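PDB 2BHV: COMB10 from Helicobacter pylori, which probably serves as a VirB10-type core subunit of the Com type IV secretion system, its periplasmic domain forming part of the envelope-spanning machinery. Local coordinates for residues L150-T164 and I213-N227. Residues are numbered along the deposited sequence; the frame is centred on the assembly and turned at random.
Sequences LLLSTLTNGLLIGIT and IVVIREGSRVFISPN
Asn157 lies across one face of the Phe223 ring. Its CB sits over that face, 4.0 Å from the ring centroid, in a CH-pi contact. With CG anti to the backbone N (chi1 -167°), the amide carries on across the ring, the two planes 31° apart. CG lies near CZ and CE2, and OD1 comes 3.4 Å from Phe223 CE2. ND2 turns to the aliphatic part of Arg221, 3.5 Å from its CG; the guanidinium leads away to a salt bridge with Glu69.

In the backbone, Asn157 N donates to Arg221 O (2.8 Å) and Arg221 N to Gly158 O. Toward strand 161-162, Ser220 OG accepts from Leu160 N (2.9 Å) and donates to Arg217 O, tying the type II turn 217-220 to segment 150-164. At the other end, Asn227 OD1 accepts from Ser153 OG on an in-plane lone pair (2.9 Å), while ND2 reaches Leu150 O (3.0 Å). Strand 152-156 runs antiparallel to 221-226 at the edge of this chain's sheet, where the Thr154 and Thr156 backbones bond to the second subunit. Asn157 and Gly158 together face Arg221, a classic beta bulge where this pairing ends, before 161-162 pairs separately with 215-216, consistent with the beta-barrel fold of VirB10-family periplasmic domains.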
loop_
_atom_site.group_PDB
_atom_site.type_symbol
_atom_site.label_atom_id
_atom_site.label_comp_id
_atom_site.label_asym_id
_atom_site.label_seq_id
_atom_site.Cartn_x
_atom_site.Cartn_y
_atom_site.Cartn_z
ATOM N N LEU A 150 -3.512 26.449 8.635
ATOM C CA LEU A 150 -4.077 26.980 7.408
ATOM C C LEU A 150 -5.302 27.811 7.727
ATOM O O LEU A 150 -6.119 27.403 8.549
ATOM C CB LEU A 150 -4.465 25.846 6.459
ATOM C CG LEU A 150 -3.381 24.947 5.905
ATOM C CD1 LEU A 150 -4.034 23.811 5.163
ATOM C CD2 LEU A 150 -2.461 25.712 5.008
ATOM N N LEU A 151 -5.433 28.966 7.081
ATOM C CA LEU A 151 -6.553 29.850 7.364
ATOM C C LEU A 151 -7.732 29.549 6.459
ATOM O O LEU A 151 -8.853 29.941 6.758
ATOM C CB LEU A 151 -6.144 31.322 7.260
ATOM C CG LEU A 151 -5.084 31.843 8.242
ATOM C CD1 LEU A 151 -4.540 33.210 7.810
ATOM C CD2 LEU A 151 -5.625 31.910 9.654
ATOM N N LEU A 152 -7.466 28.843 5.355
ATOM C CA LEU A 152 -8.472 28.495 4.351
ATOM C C LEU A 152 -8.273 27.049 3.929
ATOM O O LEU A 152 -7.187 26.656 3.513
ATOM C CB LEU A 152 -8.322 29.363 3.114
ATOM C CG LEU A 152 -8.617 30.860 2.990
ATOM C CD1 LEU A 152 -10.088 31.187 3.169
ATOM C CD2 LEU A 152 -7.709 31.703 3.873
ATOM N N SER A 153 -9.323 26.254 4.036
ATOM C CA SER A 153 -9.266 24.870 3.628
ATOM C C SER A 153 -9.596 24.784 2.159
ATOM O O SER A 153 -10.236 25.684 1.613
ATOM C CB SER A 153 -10.263 24.054 4.421
ATOM O OG SER A 153 -9.909 24.041 5.789
ATOM N N THR A 154 -9.164 23.694 1.519
ATOM C CA THR A 154 -9.463 23.451 0.115
ATOM C C THR A 154 -10.184 22.145 -0.022
ATOM O O THR A 154 -9.609 21.102 0.197
ATOM C CB THR A 154 -8.193 23.431 -0.721
ATOM O OG1 THR A 154 -7.392 24.562 -0.363
ATOM C CG2 THR A 154 -8.519 23.483 -2.182
ATOM N N LEU A 155 -11.458 22.229 -0.395
ATOM C CA LEU A 155 -12.362 21.076 -0.464
ATOM C C LEU A 155 -12.710 20.715 -1.899
ATOM O O LEU A 155 -12.569 21.548 -2.794
ATOM C CB LEU A 155 -13.635 21.388 0.310
ATOM C CG LEU A 155 -13.644 21.418 1.848
ATOM C CD1 LEU A 155 -12.282 21.539 2.516
ATOM C CD2 LEU A 155 -14.575 22.502 2.348
ATOM N N THR A 156 -13.175 19.483 -2.119
ATOM C CA THR A 156 -13.528 19.025 -3.464
ATOM C C THR A 156 -14.802 19.639 -3.932
ATOM O O THR A 156 -15.790 19.717 -3.173
ATOM C CB THR A 156 -13.877 17.562 -3.532
ATOM O OG1 THR A 156 -13.342 16.877 -2.408
ATOM C CG2 THR A 156 -13.380 16.982 -4.831
ATOM N N ASN A 157 -14.802 20.025 -5.204
ATOM C CA ASN A 157 -16.040 20.189 -5.920
ATOM C C ASN A 157 -15.975 19.440 -7.243
ATOM O O ASN A 157 -16.633 19.808 -8.208
ATOM C CB ASN A 157 -16.337 21.657 -6.121
ATOM C CG ASN A 157 -17.754 21.905 -6.571
ATOM O OD1 ASN A 157 -18.655 21.117 -6.313
ATOM N ND2 ASN A 157 -17.953 23.011 -7.251
ATOM N N GLY A 158 -15.194 18.362 -7.255
ATOM C CA GLY A 158 -14.935 17.587 -8.457
ATOM C C GLY A 158 -13.525 17.833 -8.946
ATOM O O GLY A 158 -13.298 18.688 -9.812
ATOM N N LEU A 159 -12.575 17.094 -8.377
ATOM C CA LEU A 159 -11.183 17.165 -8.805
ATOM C C LEU A 159 -10.933 16.222 -9.976
ATOM O O LEU A 159 -11.410 15.083 -9.978
ATOM C CB LEU A 159 -10.238 16.805 -7.657
ATOM C CG LEU A 159 -10.292 17.628 -6.375
ATOM C CD1 LEU A 159 -9.449 16.988 -5.277
ATOM C CD2 LEU A 159 -9.863 19.059 -6.632
ATOM N N LEU A 160 -10.192 16.710 -10.970
ATOM C CA LEU A 160 -9.694 15.860 -12.035
ATOM C C LEU A 160 -8.330 15.317 -11.647
ATOM O O LEU A 160 -7.317 16.023 -11.738
ATOM C CB LEU A 160 -9.605 16.637 -13.329
ATOM C CG LEU A 160 -10.856 16.623 -14.202
ATOM C CD1 LEU A 160 -11.932 17.550 -13.649
ATOM C CD2 LEU A 160 -10.476 17.025 -15.631
ATOM N N ILE A 161 -8.315 14.061 -11.197
ATOM C CA ILE A 161 -7.115 13.489 -10.591
ATOM C C ILE A 161 -6.483 12.421 -11.462
ATOM O O ILE A 161 -7.095 11.392 -11.723
ATOM C CB ILE A 161 -7.399 12.882 -9.211
ATOM C CG1 ILE A 161 -8.020 13.928 -8.274
ATOM C CG2 ILE A 161 -6.111 12.317 -8.617
ATOM C CD1 ILE A 161 -8.878 13.342 -7.175
ATOM N N GLY A 162 -5.256 12.678 -11.906
ATOM C CA GLY A 162 -4.450 11.686 -12.608
ATOM C C GLY A 162 -3.422 11.077 -11.672
ATOM O O GLY A 162 -2.769 11.803 -10.914
ATOM N N ILE A 163 -3.282 9.749 -11.701
ATOM C CA ILE A 163 -2.324 9.061 -10.823
ATOM C C ILE A 163 -1.545 7.984 -11.565
ATOM O O ILE A 163 -1.942 6.818 -11.549
ATOM C CB ILE A 163 -3.000 8.375 -9.602
ATOM C CG1 ILE A 163 -4.151 9.200 -9.041
ATOM C CG2 ILE A 163 -1.973 8.077 -8.509
ATOM C CD1 ILE A 163 -5.085 8.383 -8.170
ATOM N N THR A 164 -0.440 8.358 -12.207
ATOM C CA THR A 164 0.456 7.360 -12.792
ATOM C C THR A 164 1.357 6.787 -11.686
ATOM O O THR A 164 1.387 7.326 -10.567
ATOM C CB THR A 164 1.289 7.938 -13.955
ATOM O OG1 THR A 164 2.054 9.051 -13.487
ATOM C CG2 THR A 164 0.374 8.394 -15.117
ATOM N N ILE A 213 2.936 9.416 -8.398
ATOM C CA ILE A 213 2.766 10.783 -8.809
ATOM C C ILE A 213 1.267 11.045 -8.869
ATOM O O ILE A 213 0.507 10.274 -9.449
ATOM C CB ILE A 213 3.431 11.072 -10.177
ATOM C CG1 ILE A 213 4.786 10.358 -10.294
ATOM C CG2 ILE A 213 3.582 12.587 -10.389
ATOM C CD1 ILE A 213 4.709 8.962 -10.923
ATOM N N VAL A 214 0.846 12.113 -8.218
ATOM C CA VAL A 214 -0.532 12.532 -8.252
ATOM C C VAL A 214 -0.616 13.937 -8.832
ATOM O O VAL A 214 0.027 14.869 -8.349
ATOM C CB VAL A 214 -1.150 12.539 -6.867
ATOM C CG1 VAL A 214 -2.581 13.047 -6.936
ATOM C CG2 VAL A 214 -1.112 11.167 -6.277
ATOM N N VAL A 215 -1.420 14.081 -9.875
ATOM C CA VAL A 215 -1.659 15.381 -10.445
ATOM C C VAL A 215 -3.128 15.728 -10.274
ATOM O O VAL A 215 -3.995 14.882 -10.486
ATOM C CB VAL A 215 -1.214 15.464 -11.934
ATOM C CG1 VAL A 215 -1.786 16.707 -12.605
ATOM C CG2 VAL A 215 0.300 15.454 -12.028
ATOM N N ILE A 216 -3.385 16.964 -9.847
ATOM C CA ILE A 216 -4.717 17.517 -9.869
ATOM C C ILE A 216 -4.767 18.503 -11.039
ATOM O O ILE A 216 -4.184 19.587 -10.971
ATOM C CB ILE A 216 -5.055 18.156 -8.527
ATOM C CG1 ILE A 216 -5.076 17.068 -7.443
ATOM C CG2 ILE A 216 -6.410 18.850 -8.593
ATOM C CD1 ILE A 216 -5.027 17.579 -6.043
ATOM N N ARG A 217 -5.421 18.099 -12.130
ATOM C CA ARG A 217 -5.401 18.861 -13.384
ATOM C C ARG A 217 -6.092 20.211 -13.267
ATOM O O ARG A 217 -7.009 20.393 -12.476
ATOM C CB ARG A 217 -6.065 18.067 -14.514
ATOM C CG ARG A 217 -5.124 17.206 -15.359
ATOM C CD ARG A 217 -4.895 15.841 -14.699
ATOM N NE ARG A 217 -4.639 14.764 -15.667
ATOM C CZ ARG A 217 -5.543 13.864 -16.076
ATOM N NH1 ARG A 217 -6.806 13.886 -15.622
ATOM N NH2 ARG A 217 -5.175 12.926 -16.949
ATOM N N GLU A 218 -5.660 21.158 -14.076
ATOM C CA GLU A 218 -6.390 22.403 -14.210
ATOM C C GLU A 218 -7.818 22.106 -14.684
ATOM O O GLU A 218 -8.047 21.146 -15.406
ATOM C CB GLU A 218 -5.649 23.358 -15.167
ATOM C CG GLU A 218 -5.697 22.980 -16.650
ATOM C CD GLU A 218 -4.666 21.944 -17.069
ATOM O OE1 GLU A 218 -4.165 21.168 -16.226
ATOM O OE2 GLU A 218 -4.357 21.909 -18.276
ATOM N N GLY A 219 -8.771 22.925 -14.267
ATOM C CA GLY A 219 -10.173 22.665 -14.543
ATOM C C GLY A 219 -10.836 21.937 -13.388
ATOM O O GLY A 219 -12.066 21.810 -13.334
ATOM N N SER A 220 -10.018 21.445 -12.459
ATOM C CA SER A 220 -10.529 20.833 -11.261
ATOM C C SER A 220 -11.351 21.854 -10.520
ATOM O O SER A 220 -11.003 23.031 -10.478
ATOM C CB SER A 220 -9.389 20.339 -10.387
ATOM O OG SER A 220 -8.782 19.193 -10.949
ATOM N N ARG A 221 -12.446 21.386 -9.937
ATOM C CA ARG A 221 -13.388 22.237 -9.247
ATOM C C ARG A 221 -13.236 22.079 -7.743
ATOM O O ARG A 221 -13.116 20.973 -7.226
ATOM C CB ARG A 221 -14.793 21.850 -9.664
ATOM C CG ARG A 221 -15.710 23.019 -9.965
ATOM C CD ARG A 221 -15.581 23.412 -11.395
ATOM N NE ARG A 221 -16.676 24.261 -11.852
ATOM C CZ ARG A 221 -17.444 23.994 -12.911
ATOM N NH1 ARG A 221 -17.257 22.891 -13.632
ATOM N NH2 ARG A 221 -18.405 24.835 -13.257
ATOM N N VAL A 222 -13.278 23.197 -7.036
ATOM C CA VAL A 222 -12.862 23.241 -5.646
ATOM C C VAL A 222 -13.758 24.173 -4.796
ATOM O O VAL A 222 -14.325 25.122 -5.322
ATOM C CB VAL A 222 -11.375 23.662 -5.614
ATOM C CG1 VAL A 222 -11.127 24.861 -4.720
ATOM C CG2 VAL A 222 -10.484 22.473 -5.279
ATOM N N PHE A 223 -13.906 23.884 -3.505
ATOM C CA PHE A 223 -14.435 24.869 -2.563
ATOM C C PHE A 223 -13.298 25.389 -1.712
ATOM O O PHE A 223 -12.581 24.608 -1.085
ATOM C CB PHE A 223 -15.498 24.271 -1.630
ATOM C CG PHE A 223 -16.759 23.905 -2.313
ATOM C CD1 PHE A 223 -17.587 24.880 -2.830
ATOM C CD2 PHE A 223 -17.131 22.584 -2.437
ATOM C CE1 PHE A 223 -18.754 24.544 -3.470
ATOM C CE2 PHE A 223 -18.307 22.244 -3.084
ATOM C CZ PHE A 223 -19.114 23.224 -3.604
ATOM N N ILE A 224 -13.129 26.705 -1.690
ATOM C CA ILE A 224 -12.227 27.326 -0.741
ATOM C C ILE A 224 -13.045 27.778 0.467
ATOM O O ILE A 224 -14.017 28.513 0.319
ATOM C CB ILE A 224 -11.470 28.489 -1.366
ATOM C CG1 ILE A 224 -10.589 27.981 -2.506
ATOM C CG2 ILE A 224 -10.626 29.210 -0.311
ATOM C CD1 ILE A 224 -9.937 29.055 -3.349
ATOM N N SER A 225 -12.653 27.314 1.656
ATOM C CA SER A 225 -13.432 27.510 2.865
ATOM C C SER A 225 -12.618 28.144 3.998
ATOM O O SER A 225 -11.608 27.601 4.431
ATOM C CB SER A 225 -14.004 26.177 3.314
ATOM O OG SER A 225 -14.705 26.316 4.538
ATOM N N PRO A 226 -13.065 29.297 4.492
ATOM C CA PRO A 226 -12.389 29.933 5.605
ATOM C C PRO A 226 -12.538 29.115 6.872
ATOM O O PRO A 226 -13.627 28.620 7.172
ATOM C CB PRO A 226 -13.138 31.255 5.755
ATOM C CG PRO A 226 -13.863 31.439 4.483
ATOM C CD PRO A 226 -14.220 30.077 4.045
ATOM N N ASN A 227 -11.447 28.963 7.601
ATOM C CA ASN A 227 -11.480 28.273 8.874
ATOM C C ASN A 227 -11.817 29.216 10.014
ATOM O O ASN A 227 -11.938 28.799 11.165
ATOM C CB ASN A 227 -10.161 27.572 9.124
ATOM C CG ASN A 227 -9.960 26.391 8.216
ATOM O OD1 ASN A 227 -10.902 25.668 7.917
ATOM N ND2 ASN A 227 -8.726 26.187 7.768
#